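Local coordinates for protein restriction endonuclease R.BpuJI (Bacillus pumilus, PDB 5HNF) that binds DNA through its N-terminal recognition domain, the part present here, and probably acts as an endonuclease as the whole protein, at residues E10-T15 and V128-G133; I39-K44 and V89-G94; Q157-D162 and D229-K234; A33-D38 and N53-I58. All coordinates share one frame; numbering follows the deposited sequence.

Interaction 1. Residues E10-T15 and V128-G133; sequences EQFRCT and VIEKVG. With nucleotides of chain B.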
loop_
_atom_site.group_PDB
_atom_site.type_symbol
_atom_site.label_atom_id
_atom_site.label_comp_id
_atom_site.label_asym_id
_atom_site.label_seq_id
_atom_site.Cartn_x
_atom_site.Cartn_y
_atom_site.Cartn_z
ATOM N N GLU A 10 -16.574 6.408 -13.559
ATOM C CA GLU A 10 -16.877 6.321 -12.132
ATOM C C GLU A 10 -15.564 6.326 -11.375
ATOM O O GLU A 10 -14.858 5.305 -11.300
ATOM C CB GLU A 10 -17.700 5.078 -11.811
ATOM C CG GLU A 10 -19.153 5.231 -12.220
ATOM C CD GLU A 10 -19.885 3.907 -12.304
ATOM O OE1 GLU A 10 -19.620 3.004 -11.472
ATOM O OE2 GLU A 10 -20.733 3.777 -13.214
ATOM N N GLN A 11 -15.212 7.501 -10.855
ATOM C CA GLN A 11 -13.921 7.716 -10.208
ATOM C C GLN A 11 -14.058 7.743 -8.688
ATOM O O GLN A 11 -15.066 8.178 -8.131
ATOM C CB GLN A 11 -13.293 9.023 -10.703
ATOM C CG GLN A 11 -12.833 9.000 -12.151
ATOM C CD GLN A 11 -11.460 8.354 -12.329
ATOM O OE1 GLN A 11 -10.449 8.904 -11.901
ATOM N NE2 GLN A 11 -11.427 7.202 -12.978
ATOM N N PHE A 12 -13.030 7.257 -8.006
ATOM C CA PHE A 12 -13.087 7.182 -6.569
ATOM C C PHE A 12 -11.691 7.322 -6.010
ATOM O O PHE A 12 -10.824 6.484 -6.277
ATOM C CB PHE A 12 -13.713 5.860 -6.118
ATOM C CG PHE A 12 -13.891 5.757 -4.631
ATOM C CD1 PHE A 12 -12.855 5.314 -3.836
ATOM C CD2 PHE A 12 -15.094 6.102 -4.030
ATOM C CE1 PHE A 12 -12.996 5.236 -2.476
ATOM C CE2 PHE A 12 -15.243 6.003 -2.653
ATOM C CZ PHE A 12 -14.196 5.556 -1.884
ATOM N N ARG A 13 -11.455 8.382 -5.246
ATOM C CA ARG A 13 -10.149 8.516 -4.584
ATOM C C ARG A 13 -10.014 7.566 -3.404
ATOM O O ARG A 13 -10.829 7.568 -2.466
ATOM C CB ARG A 13 -9.943 9.961 -4.130
ATOM C CG ARG A 13 -8.569 10.257 -3.512
ATOM C CD ARG A 13 -8.449 11.769 -3.248
ATOM N NE ARG A 13 -7.125 12.116 -2.736
ATOM C CZ ARG A 13 -6.797 12.209 -1.448
ATOM N NH1 ARG A 13 -7.695 11.988 -0.458
ATOM N NH2 ARG A 13 -5.554 12.537 -1.147
ATOM N N CYS A 14 -8.941 6.783 -3.436
ATOM C CA CYS A 14 -8.741 5.719 -2.477
ATOM C C CYS A 14 -7.273 5.723 -2.060
ATOM O O CYS A 14 -6.411 5.205 -2.782
ATOM C CB CYS A 14 -9.160 4.390 -3.092
ATOM S SG CYS A 14 -9.084 2.968 -1.931
ATOM N N THR A 15 -6.968 6.327 -0.920
ATOM C CA THR A 15 -5.566 6.567 -0.580
ATOM C C THR A 15 -4.887 5.446 0.176
ATOM O O THR A 15 -5.514 4.492 0.682
ATOM C CB THR A 15 -5.368 7.826 0.276
ATOM O OG1 THR A 15 -6.061 7.658 1.518
ATOM C CG2 THR A 15 -5.902 9.076 -0.454
ATOM N N VAL A 128 -12.362 4.149 6.355
ATOM C CA VAL A 128 -12.756 2.745 6.260
ATOM C C VAL A 128 -14.233 2.600 5.961
ATOM O O VAL A 128 -14.629 1.871 5.064
ATOM C CB VAL A 128 -12.449 1.964 7.571
ATOM C CG1 VAL A 128 -12.944 0.532 7.460
ATOM C CG2 VAL A 128 -10.949 1.970 7.909
ATOM N N ILE A 129 -15.061 3.295 6.729
ATOM C CA ILE A 129 -16.506 3.255 6.491
ATOM C C ILE A 129 -16.882 3.745 5.093
ATOM O O ILE A 129 -17.800 3.200 4.462
ATOM C CB ILE A 129 -17.253 4.071 7.560
ATOM C CG1 ILE A 129 -17.215 3.316 8.886
ATOM C CG2 ILE A 129 -18.699 4.338 7.140
ATOM C CD1 ILE A 129 -17.525 4.169 10.081
ATOM N N GLU A 130 -16.193 4.771 4.606
ATOM C CA GLU A 130 -16.394 5.236 3.241
ATOM C C GLU A 130 -16.061 4.162 2.202
ATOM O O GLU A 130 -16.849 3.880 1.301
ATOM C CB GLU A 130 -15.561 6.477 2.963
ATOM C CG GLU A 130 -15.698 6.934 1.552
ATOM C CD GLU A 130 -14.883 8.161 1.244
ATOM O OE1 GLU A 130 -14.237 8.699 2.175
ATOM O OE2 GLU A 130 -14.926 8.600 0.071
ATOM N N LYS A 131 -14.891 3.559 2.339
ATOM C CA LYS A 131 -14.489 2.523 1.410
ATOM C C LYS A 131 -15.400 1.287 1.472
ATOM O O LYS A 131 -15.735 0.719 0.434
ATOM C CB LYS A 131 -13.020 2.160 1.676
ATOM C CG LYS A 131 -12.080 3.336 1.335
ATOM C CD LYS A 131 -10.579 3.059 1.612
ATOM C CE LYS A 131 -9.780 4.369 1.497
ATOM N NZ LYS A 131 -8.303 4.188 1.769
ATOM N N VAL A 132 -15.810 0.867 2.669
ATOM C CA VAL A 132 -16.747 -0.244 2.804
ATOM C C VAL A 132 -18.122 0.108 2.235
ATOM O O VAL A 132 -18.804 -0.730 1.637
ATOM C CB VAL A 132 -16.879 -0.668 4.269
ATOM C CG1 VAL A 132 -18.121 -1.490 4.502
ATOM C CG2 VAL A 132 -15.639 -1.456 4.673
ATOM N N GLY A 133 -18.532 1.353 2.428
ATOM C CA GLY A 133 -19.793 1.804 1.879
ATOM C C GLY A 133 -19.791 1.809 0.363
ATOM O O GLY A 133 -20.849 1.645 -0.272
ATOM P P DC B 6 -7.543 13.247 3.195
ATOM O OP1 DC B 6 -8.914 13.839 2.995
ATOM O OP2 DC B 6 -7.160 12.116 2.341
ATOM O "O5'" DC B 6 -6.464 14.432 3.070
ATOM C "C5'" DC B 6 -6.643 15.662 3.767
ATOM C "C4'" DC B 6 -5.472 16.593 3.529
ATOM O "O4'" DC B 6 -4.331 16.105 4.299
ATOM C "C3'" DC B 6 -4.951 16.697 2.074
ATOM O "O3'" DC B 6 -4.573 18.027 1.872
ATOM C "C2'" DC B 6 -3.693 15.823 2.106
ATOM C "C1'" DC B 6 -3.193 16.209 3.494
ATOM N N1 DC B 6 -2.212 15.316 4.075
ATOM C C2 DC B 6 -1.262 15.855 4.951
ATOM O O2 DC B 6 -1.246 17.053 5.130
ATOM N N3 DC B 6 -0.357 15.053 5.528
ATOM C C4 DC B 6 -0.406 13.737 5.325
ATOM N N4 DC B 6 0.507 12.985 5.962
ATOM C C5 DC B 6 -1.382 13.140 4.454
ATOM C C6 DC B 6 -2.277 13.968 3.856
#
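F12 and K131 are set for this contact by their first torsions. In F12, CG stands anti to the backbone N (chi1 -176°), and the ring reaches toward helix 125-133. K131 leaves that helix with CG anti to its carbonyl carbon, and the rest of its chain runs extended to NZ. The lysine therefore passes alongside C14 and ends at the backbone of T15. K131 NZ donates a hydrogen bond to T15 O, at 3.0 Å. The donor lies 20° off the plane of that carbonyl. The same NZ forms a salt bridge with D123, so the ammonium group is gripped by a carboxylate and a backbone oxygen. Nearer the helix, the aliphatic part of K131 packs on sulfur: C14 SG lies 3.8 Å from K131 CE. K131 CG comes to the edge of the F12 ring, with F12 CE1 4.4 Å away. E130 also reaches the ring, its chain extended and running past F12 in the opposite direction. E130 OE2 is 3.7 Å from F12 CZ, and the carboxylate and ring planes stand 72° apart.

R13 points to the DNA instead. R13 NH1 donates to OP2 of DC6 of chain B at 2.9 Å, in a nearly straight bond. The phosphate oxygen lies at the guanidinium edge, while T15 CG2 sits over one face. R13 NE is held by the backbone oxygen of Y208, which should help to fix the group. The loop 10-15 thus lies between helix 125-133, helix 171-174, which meets F12 and C14, and helix 206-222, which meets R13 and T15.

Interaction 2. Residues I39-K44 and V89-G94; sequences ICPCDK and VIFPSG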
loop_
_atom_site.group_PDB
_atom_site.type_symbol
_atom_site.label_atom_id
_atom_site.label_comp_id
_atom_site.label_asym_id
_atom_site.label_seq_id
_atom_site.Cartn_x
_atom_site.Cartn_y
_atom_site.Cartn_z
ATOM N N ILE A 39 14.201 -2.291 21.487
ATOM C CA ILE A 39 13.414 -1.843 22.647
ATOM C C ILE A 39 12.210 -2.740 22.933
ATOM O O ILE A 39 11.669 -2.697 24.028
ATOM C CB ILE A 39 12.926 -0.379 22.469
ATOM C CG1 ILE A 39 11.827 -0.274 21.417
ATOM C CG2 ILE A 39 14.101 0.534 22.124
ATOM C CD1 ILE A 39 11.361 1.140 21.202
ATOM N N CYS A 40 11.796 -3.549 21.958
ATOM C CA CYS A 40 10.686 -4.499 22.149
ATOM C C CYS A 40 11.180 -5.906 22.490
ATOM O O CYS A 40 12.215 -6.329 21.976
ATOM C CB CYS A 40 9.808 -4.567 20.889
ATOM S SG CYS A 40 9.088 -3.004 20.368
ATOM N N PRO A 41 10.410 -6.662 23.301
ATOM C CA PRO A 41 9.079 -6.328 23.828
ATOM C C PRO A 41 9.110 -5.363 25.014
ATOM O O PRO A 41 9.994 -5.450 25.861
ATOM C CB PRO A 41 8.512 -7.689 24.269
ATOM C CG PRO A 41 9.451 -8.723 23.739
ATOM C CD PRO A 41 10.782 -8.046 23.625
ATOM N N CYS A 42 8.137 -4.460 25.060
ATOM C CA CYS A 42 8.027 -3.472 26.130
ATOM C C CYS A 42 6.611 -2.902 26.207
ATOM O O CYS A 42 5.828 -3.038 25.258
ATOM C CB CYS A 42 9.032 -2.342 25.915
ATOM S SG CYS A 42 8.727 -1.362 24.426
ATOM N N ASP A 43 6.260 -2.245 27.317
ATOM C CA ASP A 43 4.916 -1.680 27.377
ATOM C C ASP A 43 4.807 -0.438 26.484
ATOM O O ASP A 43 5.810 0.087 25.997
ATOM C CB ASP A 43 4.479 -1.372 28.822
ATOM C CG ASP A 43 5.338 -0.324 29.517
ATOM O OD1 ASP A 43 5.953 0.534 28.864
ATOM O OD2 ASP A 43 5.367 -0.339 30.763
ATOM N N LYS A 44 3.583 0.026 26.262
ATOM C CA LYS A 44 3.351 1.071 25.269
ATOM C C LYS A 44 3.973 2.410 25.652
ATOM O O LYS A 44 4.548 3.098 24.806
ATOM C CB LYS A 44 1.857 1.252 25.003
ATOM C CG LYS A 44 1.612 2.046 23.719
ATOM C CD LYS A 44 0.158 2.107 23.272
ATOM C CE LYS A 44 0.067 2.890 21.959
ATOM N NZ LYS A 44 -1.249 2.735 21.285
ATOM N N VAL A 89 1.492 -5.224 25.527
ATOM C CA VAL A 89 2.894 -5.207 25.111
ATOM C C VAL A 89 3.056 -4.914 23.604
ATOM O O VAL A 89 2.228 -5.332 22.803
ATOM C CB VAL A 89 3.573 -6.552 25.442
ATOM C CG1 VAL A 89 5.059 -6.508 25.124
ATOM C CG2 VAL A 89 3.367 -6.897 26.902
ATOM N N ILE A 90 4.117 -4.195 23.236
ATOM C CA ILE A 90 4.474 -3.993 21.834
ATOM C C ILE A 90 5.578 -4.956 21.415
ATOM O O ILE A 90 6.605 -5.052 22.076
ATOM C CB ILE A 90 4.942 -2.537 21.565
ATOM C CG1 ILE A 90 3.917 -1.530 22.101
ATOM C CG2 ILE A 90 5.246 -2.332 20.078
ATOM C CD1 ILE A 90 2.540 -1.632 21.432
ATOM N N PHE A 91 5.357 -5.663 20.304
ATOM C CA PHE A 91 6.300 -6.648 19.772
ATOM C C PHE A 91 6.747 -6.276 18.357
ATOM O O PHE A 91 5.988 -5.655 17.604
ATOM C CB PHE A 91 5.648 -8.032 19.706
ATOM C CG PHE A 91 5.216 -8.577 21.031
ATOM C CD1 PHE A 91 6.075 -9.370 21.773
ATOM C CD2 PHE A 91 3.947 -8.319 21.519
ATOM C CE1 PHE A 91 5.674 -9.882 22.987
ATOM C CE2 PHE A 91 3.541 -8.827 22.726
ATOM C CZ PHE A 91 4.412 -9.612 23.459
ATOM N N PRO A 92 7.963 -6.684 17.976
ATOM C CA PRO A 92 8.365 -6.668 16.566
ATOM C C PRO A 92 7.447 -7.580 15.765
ATOM O O PRO A 92 7.102 -8.681 16.229
ATOM C CB PRO A 92 9.798 -7.236 16.585
ATOM C CG PRO A 92 10.195 -7.248 17.992
ATOM C CD PRO A 92 8.949 -7.394 18.807
ATOM N N SER A 93 7.073 -7.145 14.568
ATOM C CA SER A 93 6.213 -7.955 13.706
ATOM C C SER A 93 7.023 -9.066 13.024
ATOM O O SER A 93 8.255 -9.020 13.007
ATOM C CB SER A 93 5.550 -7.077 12.644
ATOM O OG SER A 93 6.517 -6.631 11.699
ATOM N N GLY A 94 6.324 -10.030 12.434
ATOM C CA GLY A 94 6.970 -11.047 11.602
ATOM C C GLY A 94 7.750 -10.482 10.415
ATOM O O GLY A 94 8.804 -11.006 9.984
#
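C40 and P41 pack on strand 89-92 through small apolar groups. C40 SG touches I90 CG2 at 3.9 Å, and C40 CB lies 3.6 Å from P92 CD. P41, which follows a cis peptide bond, turns its CB onto two neighbouring side chains. P41 CB is 3.7 Å from V89 CG1 and 3.8 Å from F91 CE1. The F91 ring is turned to the proline by its first torsion, with CG anti to the carbonyl carbon (chi1 -61°). V89 CG1 rests over one face of this ring, and Y84 of the neighbouring strand 83-86 meets it with its own ring. An alanine at F91 is likely to leave P41 and V89 without the surface they share and Y84 without its ring partner.

The backbones are joined by two bonds. I90 N donates to C42 O at 2.9 Å in an almost straight bond, while the return bond from C42 N to I90 O is weak at 3.4 Å. P41 CA adds a CA-H...O contact to I90 O, at 3.3 Å. At the polar edge, K44 packs on a cytosine base of the bound DNA, and D43 N-caps helix 44-59. C42 and I90 form an antiparallel hydrogen-bonded pair that adds the short strand 42-43 as an outer strand to a three-stranded antiparallel sheet.

Interaction 3. Residues Q157-D162 and D229-K234; sequences QLSKDD and DGNLVK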
loop_
_atom_site.group_PDB
_atom_site.type_symbol
_atom_site.label_atom_id
_atom_site.label_comp_id
_atom_site.label_asym_id
_atom_site.label_seq_id
_atom_site.Cartn_x
_atom_site.Cartn_y
_atom_site.Cartn_z
ATOM N N GLN A 157 2.387 0.170 -23.935
ATOM C CA GLN A 157 3.003 0.563 -22.667
ATOM C C GLN A 157 2.067 1.485 -21.921
ATOM O O GLN A 157 1.417 2.354 -22.526
ATOM C CB GLN A 157 4.347 1.243 -22.898
ATOM C CG GLN A 157 5.351 0.367 -23.638
ATOM C CD GLN A 157 6.658 1.090 -23.921
ATOM O OE1 GLN A 157 7.727 0.616 -23.547
ATOM N NE2 GLN A 157 6.575 2.239 -24.584
ATOM N N LEU A 158 1.998 1.313 -20.609
ATOM C CA LEU A 158 1.110 2.144 -19.811
ATOM C C LEU A 158 1.852 3.238 -19.071
ATOM O O LEU A 158 2.972 3.038 -18.608
ATOM C CB LEU A 158 0.344 1.302 -18.800
ATOM C CG LEU A 158 -0.440 0.131 -19.371
ATOM C CD1 LEU A 158 -1.225 -0.537 -18.250
ATOM C CD2 LEU A 158 -1.380 0.601 -20.479
ATOM N N SER A 159 1.229 4.404 -18.948
ATOM C CA SER A 159 1.817 5.472 -18.153
ATOM C C SER A 159 1.332 5.417 -16.714
ATOM O O SER A 159 0.403 4.690 -16.397
ATOM C CB SER A 159 1.458 6.832 -18.746
ATOM O OG SER A 159 0.059 7.079 -18.579
ATOM N N LYS A 160 1.947 6.220 -15.861
ATOM C CA LYS A 160 1.462 6.407 -14.491
ATOM C C LYS A 160 0.014 6.944 -14.504
ATOM O O LYS A 160 -0.821 6.546 -13.681
ATOM C CB LYS A 160 2.391 7.360 -13.710
ATOM C CG LYS A 160 3.762 6.765 -13.399
ATOM C CD LYS A 160 4.705 7.761 -12.715
ATOM C CE LYS A 160 4.952 9.008 -13.553
ATOM N NZ LYS A 160 5.924 9.953 -12.912
ATOM N N ASP A 161 -0.282 7.860 -15.432
ATOM C CA ASP A 161 -1.643 8.390 -15.553
ATOM C C ASP A 161 -2.653 7.311 -15.954
ATOM O O ASP A 161 -3.792 7.321 -15.474
ATOM C CB ASP A 161 -1.693 9.541 -16.563
ATOM C CG ASP A 161 -1.011 10.809 -16.056
ATOM O OD1 ASP A 161 -1.189 11.178 -14.877
ATOM O OD2 ASP A 161 -0.298 11.458 -16.850
ATOM N N ASP A 162 -2.262 6.412 -16.856
ATOM C CA ASP A 162 -3.109 5.268 -17.183
ATOM C C ASP A 162 -3.418 4.422 -15.943
ATOM O O ASP A 162 -4.554 4.015 -15.718
ATOM C CB ASP A 162 -2.450 4.365 -18.221
ATOM C CG ASP A 162 -2.354 5.000 -19.585
ATOM O OD1 ASP A 162 -3.269 5.773 -19.992
ATOM O OD2 ASP A 162 -1.367 4.669 -20.277
ATOM N N ASP A 229 9.899 4.293 -15.454
ATOM C CA ASP A 229 10.843 4.822 -16.426
ATOM C C ASP A 229 10.227 6.075 -17.053
ATOM O O ASP A 229 9.466 5.988 -18.027
ATOM C CB ASP A 229 11.171 3.761 -17.471
ATOM C CG ASP A 229 12.227 4.225 -18.457
ATOM O OD1 ASP A 229 12.962 5.180 -18.125
ATOM O OD2 ASP A 229 12.328 3.636 -19.556
ATOM N N GLY A 230 10.533 7.232 -16.479
ATOM C CA GLY A 230 9.931 8.467 -16.944
ATOM C C GLY A 230 8.436 8.469 -16.685
ATOM O O GLY A 230 7.996 8.416 -15.537
ATOM N N ASN A 231 7.640 8.520 -17.746
ATOM C CA ASN A 231 6.195 8.507 -17.555
ATOM C C ASN A 231 5.637 7.086 -17.489
ATOM O O ASN A 231 4.482 6.880 -17.136
ATOM C CB ASN A 231 5.502 9.276 -18.672
ATOM C CG ASN A 231 4.229 9.925 -18.207
ATOM O OD1 ASN A 231 4.156 10.418 -17.085
ATOM N ND2 ASN A 231 3.205 9.910 -19.052
ATOM N N LEU A 232 6.460 6.102 -17.821
ATOM C CA LEU A 232 5.938 4.768 -18.088
ATOM C C LEU A 232 6.186 3.820 -16.944
ATOM O O LEU A 232 7.131 3.994 -16.190
ATOM C CB LEU A 232 6.571 4.192 -19.348
ATOM C CG LEU A 232 6.333 4.984 -20.633
ATOM C CD1 LEU A 232 7.078 4.321 -21.799
ATOM C CD2 LEU A 232 4.826 5.095 -20.909
ATOM N N VAL A 233 5.335 2.808 -16.833
ATOM C CA VAL A 233 5.470 1.791 -15.811
ATOM C C VAL A 233 5.736 0.492 -16.542
ATOM O O VAL A 233 4.947 0.085 -17.384
ATOM C CB VAL A 233 4.204 1.670 -14.934
ATOM C CG1 VAL A 233 4.383 0.545 -13.901
ATOM C CG2 VAL A 233 3.917 2.976 -14.223
ATOM N N LYS A 234 6.848 -0.158 -16.208
ATOM C CA LYS A 234 7.310 -1.326 -16.947
ATOM C C LYS A 234 7.634 -2.469 -15.986
ATOM O O LYS A 234 8.239 -2.264 -14.927
ATOM C CB LYS A 234 8.563 -0.993 -17.766
ATOM C CG LYS A 234 8.386 0.145 -18.762
ATOM C CD LYS A 234 9.700 0.405 -19.477
ATOM C CE LYS A 234 9.601 1.568 -20.448
ATOM N NZ LYS A 234 10.877 1.728 -21.203
HETATM O O HOH W 1 3.495 -0.666 -19.415
HETATM O O HOH W 2 9.206 8.933 -12.761
HETATM O O HOH W 3 0.247 11.137 -19.282
HETATM O O HOH W 4 1.856 9.780 -16.364
#
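The N231 amide and the Q157 amide are the flat groups that reach across. N231 ND2 comes up to S159 CB at 3.6 Å. Two waters link the N231 amide to the D161 carboxylate: one accepts from ND2 and donates to D161 OD2; the other donates to OD1 and, weakly, to the same D161 OD2. Q157 crosses the tip of L232, with Q157 NE2 3.5 Å from L232 CD1, and its OE1 lies beside K234 CE.

K160 packs at about a right angle to V233, its CG 3.9 Å from V233 CG2. The bend at chi3 (-59°) turns its end toward the turn, where a water joins NZ, weakly, to G230 O. R214 and, at long range, a DNA phosphate also lie near that NZ. With an alanine in place of K160, V233 CG2 is likely to lose part of its packing, and the distant phosphate its weak pairing with NZ.

K160 N donates to N231 O at 2.9 Å, and V233 N to L158 O at 3.0 Å. S159 and D162 form a capping box: S159 N donates to D162 OD2, and D162 N to S159 OG. D162 is held in turn by R191. A type II' turn from D229 to L232 makes a beta hairpin, whose second strand pairs antiparallel with 158-159 just where helix 160-168 begins.

Interaction 4. Residues A33-D38 and N53-I58; sequences ANIIDD and NRLIEI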
loop_
_atom_site.group_PDB
_atom_site.type_symbol
_atom_site.label_atom_id
_atom_site.label_comp_id
_atom_site.label_asym_id
_atom_site.label_seq_id
_atom_site.Cartn_x
_atom_site.Cartn_y
_atom_site.Cartn_z
ATOM N N ALA A 33 13.732 -0.824 12.020
ATOM C CA ALA A 33 13.820 -2.233 12.419
ATOM C C ALA A 33 14.698 -2.464 13.650
ATOM O O ALA A 33 14.347 -3.235 14.553
ATOM C CB ALA A 33 14.330 -3.055 11.249
ATOM N N ASN A 34 15.831 -1.774 13.712
ATOM C CA ASN A 34 16.743 -1.975 14.818
ATOM C C ASN A 34 16.211 -1.332 16.085
ATOM O O ASN A 34 16.359 -1.874 17.165
ATOM C CB ASN A 34 18.121 -1.443 14.469
ATOM C CG ASN A 34 18.932 -2.446 13.677
ATOM O OD1 ASN A 34 18.974 -3.633 14.032
ATOM N ND2 ASN A 34 19.589 -1.990 12.613
ATOM N N ILE A 35 15.536 -0.201 15.949
ATOM C CA ILE A 35 14.913 0.406 17.120
ATOM C C ILE A 35 13.864 -0.535 17.713
ATOM O O ILE A 35 13.906 -0.875 18.908
ATOM C CB ILE A 35 14.291 1.776 16.776
ATOM C CG1 ILE A 35 15.433 2.773 16.557
ATOM C CG2 ILE A 35 13.401 2.250 17.906
ATOM C CD1 ILE A 35 15.014 4.037 15.815
ATOM N N ILE A 36 12.959 -1.007 16.867
ATOM C CA ILE A 36 11.900 -1.896 17.314
ATOM C C ILE A 36 12.487 -3.197 17.910
ATOM O O ILE A 36 12.091 -3.641 18.989
ATOM C CB ILE A 36 10.944 -2.195 16.153
ATOM C CG1 ILE A 36 10.209 -0.896 15.762
ATOM C CG2 ILE A 36 9.999 -3.325 16.518
ATOM C CD1 ILE A 36 9.436 -0.959 14.455
ATOM N N ASP A 37 13.413 -3.812 17.192
ATOM C CA ASP A 37 14.062 -5.035 17.687
ATOM C C ASP A 37 14.778 -4.852 19.027
ATOM O O ASP A 37 14.809 -5.765 19.862
ATOM C CB ASP A 37 15.048 -5.533 16.637
ATOM C CG ASP A 37 15.655 -6.862 17.000
ATOM O OD1 ASP A 37 14.891 -7.796 17.310
ATOM O OD2 ASP A 37 16.896 -6.968 16.965
ATOM N N ASP A 38 15.355 -3.675 19.228
ATOM C CA ASP A 38 16.114 -3.378 20.431
ATOM C C ASP A 38 15.231 -3.117 21.650
ATOM O O ASP A 38 15.484 -3.644 22.731
ATOM C CB ASP A 38 17.027 -2.175 20.207
ATOM C CG ASP A 38 18.298 -2.517 19.421
ATOM O OD1 ASP A 38 18.591 -3.705 19.138
ATOM O OD2 ASP A 38 19.030 -1.562 19.095
ATOM N N ASN A 53 12.979 8.708 21.073
ATOM C CA ASN A 53 14.307 9.118 21.504
ATOM C C ASN A 53 15.387 8.527 20.612
ATOM O O ASN A 53 16.410 9.167 20.380
ATOM C CB ASN A 53 14.549 8.747 22.967
ATOM C CG ASN A 53 13.704 9.588 23.922
ATOM O OD1 ASN A 53 13.048 10.549 23.501
ATOM N ND2 ASN A 53 13.718 9.235 25.202
ATOM N N ARG A 54 15.158 7.318 20.097
ATOM C CA ARG A 54 16.073 6.726 19.130
ATOM C C ARG A 54 15.958 7.332 17.735
ATOM O O ARG A 54 16.968 7.607 17.084
ATOM C CB ARG A 54 15.859 5.208 19.047
ATOM C CG ARG A 54 16.411 4.443 20.238
ATOM C CD ARG A 54 17.929 4.290 20.146
ATOM N NE ARG A 54 18.325 3.500 18.979
ATOM C CZ ARG A 54 18.337 2.171 18.947
ATOM N NH1 ARG A 54 17.975 1.472 20.021
ATOM N NH2 ARG A 54 18.709 1.541 17.842
ATOM N N LEU A 55 14.737 7.528 17.253
ATOM C CA LEU A 55 14.547 8.010 15.894
ATOM C C LEU A 55 15.036 9.437 15.687
ATOM O O LEU A 55 15.522 9.768 14.609
ATOM C CB LEU A 55 13.074 7.927 15.500
ATOM C CG LEU A 55 12.811 8.274 14.044
ATOM C CD1 LEU A 55 13.544 7.319 13.125
ATOM C CD2 LEU A 55 11.302 8.235 13.773
ATOM N N ILE A 56 14.935 10.272 16.721
ATOM C CA ILE A 56 15.357 11.658 16.569
ATOM C C ILE A 56 16.860 11.749 16.291
ATOM O O ILE A 56 17.317 12.700 15.657
ATOM C CB ILE A 56 14.976 12.505 17.812
ATOM C CG1 ILE A 56 14.940 13.988 17.435
ATOM C CG2 ILE A 56 15.898 12.202 18.989
ATOM C CD1 ILE A 56 14.403 14.914 18.546
ATOM N N GLU A 57 17.620 10.741 16.726
ATOM C CA GLU A 57 19.047 10.677 16.438
ATOM C C GLU A 57 19.280 10.585 14.934
ATOM O O GLU A 57 20.291 11.063 14.414
ATOM C CB GLU A 57 19.690 9.465 17.128
ATOM C CG GLU A 57 19.351 9.338 18.614
ATOM C CD GLU A 57 20.166 10.269 19.484
ATOM O OE1 GLU A 57 21.044 10.968 18.932
ATOM O OE2 GLU A 57 19.937 10.298 20.716
ATOM N N ILE A 58 18.330 9.965 14.241
ATOM C CA ILE A 58 18.445 9.735 12.816
ATOM C C ILE A 58 17.861 10.898 12.011
ATOM O O ILE A 58 18.501 11.384 11.072
ATOM C CB ILE A 58 17.728 8.429 12.388
ATOM C CG1 ILE A 58 18.338 7.220 13.093
ATOM C CG2 ILE A 58 17.826 8.231 10.868
ATOM C CD1 ILE A 58 19.831 7.146 12.957
#
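I35 and R54 slide past each other in opposite directions and carry most of this contact. I35 CG1 and CD1 both press on the start of the arginine chain, with I35 CG1 3.5 Å from R54 CB. Further along, the same CG1 lies over one face of the guanidinium, 3.5 Å above its plane and offset toward the rim. R54 folds back to allow this: its chain is bent at chi2 (-77°) and again at chi3. The guanidinium edge then faces D38. R54 NH1 meets D38 OD2 at 3.3 Å and R54 NH2 meets the same oxygen at 3.4 Å. Both bonds are weak, but together they make a salt bridge. The carboxylate and guanidinium planes are 41° apart, so the two groups do not lie flat together.

I35 CD1 also reaches L55, 4.4 Å from L55 CB. L55 is held from further out by L28 and Y32 of helix 25-39 and by L68 and H71 of helix 65-79. The opposing helix is placed by A33 and N34, which pack on helix 94-102.

The two helix segments run nearly antiparallel, at 159°, with their axes 10.3 Å apart. Helices 25-39 and 44-59 follow each other in the chain and form an antiparallel helical hairpin, with an apolar seam and a salt bridge at its rim.

How the interactions relate
From the N terminus, residues 10-15 open interaction 1, which closes at helix 125-133 and encloses interactions 2 and 4. Helix 25-39 then starts interaction 4, closed by helix 44-59. Interaction 2 begins between these helices, on strand 42-43, and closes at strand 89-92, so the two contacts cross along the chain. They also touch, P92 CA lying 3.7 Å from I36 CG2. Together they tie a helix pair to a small sheet. Interaction 3 follows in series and joins strand 158-159 to strand 232-235. Its centre is about 40 Å from that of interaction 2, on the opposite side of the chain's centre. Interactions 1 and 3 come within about 8 Å at their nearest atoms.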